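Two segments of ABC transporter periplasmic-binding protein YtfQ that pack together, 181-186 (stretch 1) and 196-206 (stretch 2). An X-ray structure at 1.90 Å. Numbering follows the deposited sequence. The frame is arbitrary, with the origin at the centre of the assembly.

Stretch 1 (181-186) IVASQT
Stretch 2 (196-206) QVMEAFLKSTP

No hydrogen bond joins the two stretches; strand and helix meet by van der Waals packing, in which helix side chains touch both side chains and backbone of the strand, with 332 Å² buried in total. Strand 181-186 runs nearly antiparallel to helix 196-204, at 157°, with axes 9.3 Å apart at closest approach. Val182 CA lies 7.6 Å from Thr205 CA. Ala183 CA lies 7.0 Å from Phe201 CA, and Gln185 CA 7.0 Å from Val197 CA.

The strand is extended, except that Val182 has phi/psi -97/-14. Ala183 and Gln185 point toward the helix; Ser184 and Thr186 point away. The CA-to-CB bond of Phe201 points sideways to the strand, but chi1 m (-74°) and chi2 -16° bring its ring to the strand. Ala183 CB lies 3.4 Å from Phe201 CE1, a close apolar contact. Gln185 N meets the ring edge, 3.8 Å from Phe201 CZ.

Val197, chi1 t, points toward the strand. Val197 CG1 lies 3.9 Å from Gln185 CB, an aliphatic contact. Val197 CG2 lies 3.3 Å from Thr186 O, methyl against carbonyl, so Thr186 touches the helix through its backbone. Gln185 is t at chi1 and chi2, with chi3 -27°.

Thr205 N still bonds Phe201 O at 2.8 Å, but Thr205 leaves helical geometry (-125/107). With chi1 m, Thr205 CG2 packs 3.6 Å from Val182 CG2 (chi1 m). Thr205 OG1 hydrogen-bonds Ser204 OG (chi1 p) at 3.1 Å.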

# COMPACT_ATOMS: atom_id res chain seq x y z
N ILE A 181 -15.21 -0.83 -18.64
CA ILE A 181 -13.82 -0.85 -18.97
C ILE A 181 -13.64 -1.28 -20.44
O ILE A 181 -13.87 -2.44 -20.76
CB ILE A 181 -13.07 -1.78 -18.05
CG1 ILE A 181 -13.19 -1.27 -16.60
CG2 ILE A 181 -11.60 -1.88 -18.51
CD1 ILE A 181 -12.79 -2.32 -15.59
N VAL A 182 -13.21 -0.37 -21.29
CA VAL A 182 -13.13 -0.65 -22.74
C VAL A 182 -11.73 -1.06 -23.16
O VAL A 182 -11.52 -1.52 -24.26
CB VAL A 182 -13.67 0.52 -23.61
CG1 VAL A 182 -15.17 0.71 -23.37
CG2 VAL A 182 -12.90 1.81 -23.39
N ALA A 183 -10.74 -0.84 -22.31
CA ALA A 183 -9.38 -1.35 -22.57
C ALA A 183 -8.64 -1.44 -21.26
O ALA A 183 -8.87 -0.62 -20.37
CB ALA A 183 -8.64 -0.45 -23.53
N SER A 184 -7.79 -2.46 -21.14
CA SER A 184 -7.07 -2.73 -19.92
C SER A 184 -5.77 -3.43 -20.30
O SER A 184 -5.79 -4.43 -20.99
CB SER A 184 -7.90 -3.57 -19.00
OG SER A 184 -7.40 -3.52 -17.67
N GLN A 185 -4.64 -2.84 -19.94
CA GLN A 185 -3.36 -3.37 -20.36
C GLN A 185 -2.28 -2.99 -19.36
O GLN A 185 -2.34 -1.91 -18.78
CB GLN A 185 -3.05 -2.82 -21.75
CG GLN A 185 -1.76 -3.31 -22.35
CD GLN A 185 -1.62 -2.97 -23.81
OE1 GLN A 185 -2.62 -2.84 -24.51
NE2 GLN A 185 -0.39 -2.81 -24.28
N THR A 186 -1.29 -3.86 -19.17
CA THR A 186 -0.21 -3.56 -18.27
C THR A 186 0.67 -2.42 -18.74
O THR A 186 1.10 -2.39 -19.91
CB THR A 186 0.68 -4.81 -17.97
OG1 THR A 186 1.67 -4.45 -16.97
CG2 THR A 186 1.37 -5.30 -19.23
N GLN A 196 3.21 4.86 -22.85
CA GLN A 196 3.14 4.02 -24.06
C GLN A 196 1.77 3.36 -24.23
O GLN A 196 1.21 3.33 -25.32
CB GLN A 196 4.23 2.98 -24.00
CG GLN A 196 4.15 1.85 -25.02
CD GLN A 196 5.42 1.03 -25.03
OE1 GLN A 196 6.51 1.58 -24.90
NE2 GLN A 196 5.29 -0.28 -25.22
N VAL A 197 1.21 2.84 -23.13
CA VAL A 197 -0.06 2.18 -23.18
C VAL A 197 -1.18 3.19 -23.39
O VAL A 197 -2.11 2.92 -24.12
CB VAL A 197 -0.32 1.37 -21.90
CG1 VAL A 197 -1.75 0.87 -21.88
CG2 VAL A 197 0.69 0.21 -21.86
N MET A 198 -1.10 4.35 -22.73
CA MET A 198 -2.09 5.37 -22.96
C MET A 198 -2.08 5.83 -24.43
O MET A 198 -3.14 6.14 -25.00
CB MET A 198 -1.85 6.57 -22.05
CG MET A 198 -3.00 7.56 -22.04
SD MET A 198 -4.46 6.91 -21.29
CE MET A 198 -5.73 7.93 -22.01
N GLU A 199 -0.91 5.93 -25.04
CA GLU A 199 -0.85 6.28 -26.49
C GLU A 199 -1.62 5.25 -27.27
O GLU A 199 -2.43 5.58 -28.14
CB GLU A 199 0.60 6.34 -27.03
CG GLU A 199 1.43 7.55 -26.59
CD GLU A 199 2.96 7.31 -26.70
OE1 GLU A 199 3.39 6.32 -27.39
OE2 GLU A 199 3.75 8.09 -26.10
N ALA A 200 -1.41 3.98 -26.95
CA ALA A 200 -2.10 2.91 -27.63
C ALA A 200 -3.61 3.01 -27.44
O ALA A 200 -4.37 2.77 -28.35
CB ALA A 200 -1.63 1.56 -27.14
N PHE A 201 -4.05 3.32 -26.22
CA PHE A 201 -5.46 3.44 -25.93
C PHE A 201 -6.09 4.59 -26.74
O PHE A 201 -7.22 4.47 -27.22
CB PHE A 201 -5.69 3.72 -24.44
CG PHE A 201 -5.47 2.56 -23.52
CD1 PHE A 201 -5.40 1.25 -23.97
CD2 PHE A 201 -5.40 2.78 -22.16
CE1 PHE A 201 -5.29 0.19 -23.12
CE2 PHE A 201 -5.25 1.72 -21.29
CZ PHE A 201 -5.22 0.42 -21.77
N LEU A 202 -5.41 5.72 -26.79
CA LEU A 202 -5.85 6.89 -27.53
C LEU A 202 -6.01 6.58 -29.04
O LEU A 202 -6.84 7.17 -29.71
CB LEU A 202 -4.89 8.05 -27.36
CG LEU A 202 -4.92 8.73 -25.96
CD1 LEU A 202 -3.63 9.52 -25.72
CD2 LEU A 202 -6.14 9.62 -25.77
N LYS A 203 -5.20 5.66 -29.54
CA LYS A 203 -5.31 5.22 -30.93
C LYS A 203 -6.45 4.25 -31.16
O LYS A 203 -7.13 4.35 -32.16
CB LYS A 203 -3.98 4.60 -31.42
CG LYS A 203 -3.00 5.64 -31.91
CD LYS A 203 -1.58 5.09 -31.99
CE LYS A 203 -0.55 6.20 -32.09
NZ LYS A 203 0.69 5.87 -31.34
N SER A 204 -6.66 3.32 -30.22
CA SER A 204 -7.60 2.22 -30.39
C SER A 204 -9.02 2.54 -29.90
O SER A 204 -9.96 1.87 -30.27
CB SER A 204 -7.09 1.00 -29.62
OG SER A 204 -7.38 1.15 -28.24
N THR A 205 -9.15 3.55 -29.04
CA THR A 205 -10.39 3.78 -28.34
C THR A 205 -10.84 5.22 -28.61
O THR A 205 -10.28 6.16 -28.05
CB THR A 205 -10.23 3.58 -26.81
OG1 THR A 205 -9.69 2.28 -26.54
CG2 THR A 205 -11.57 3.71 -26.11
N PRO A 206 -11.89 5.38 -29.43
CA PRO A 206 -12.25 6.76 -29.85
C PRO A 206 -12.79 7.67 -28.72
O PRO A 206 -12.61 8.88 -28.76
CB PRO A 206 -13.32 6.52 -30.94
CG PRO A 206 -13.71 5.07 -30.87
CD PRO A 206 -12.93 4.39 -29.78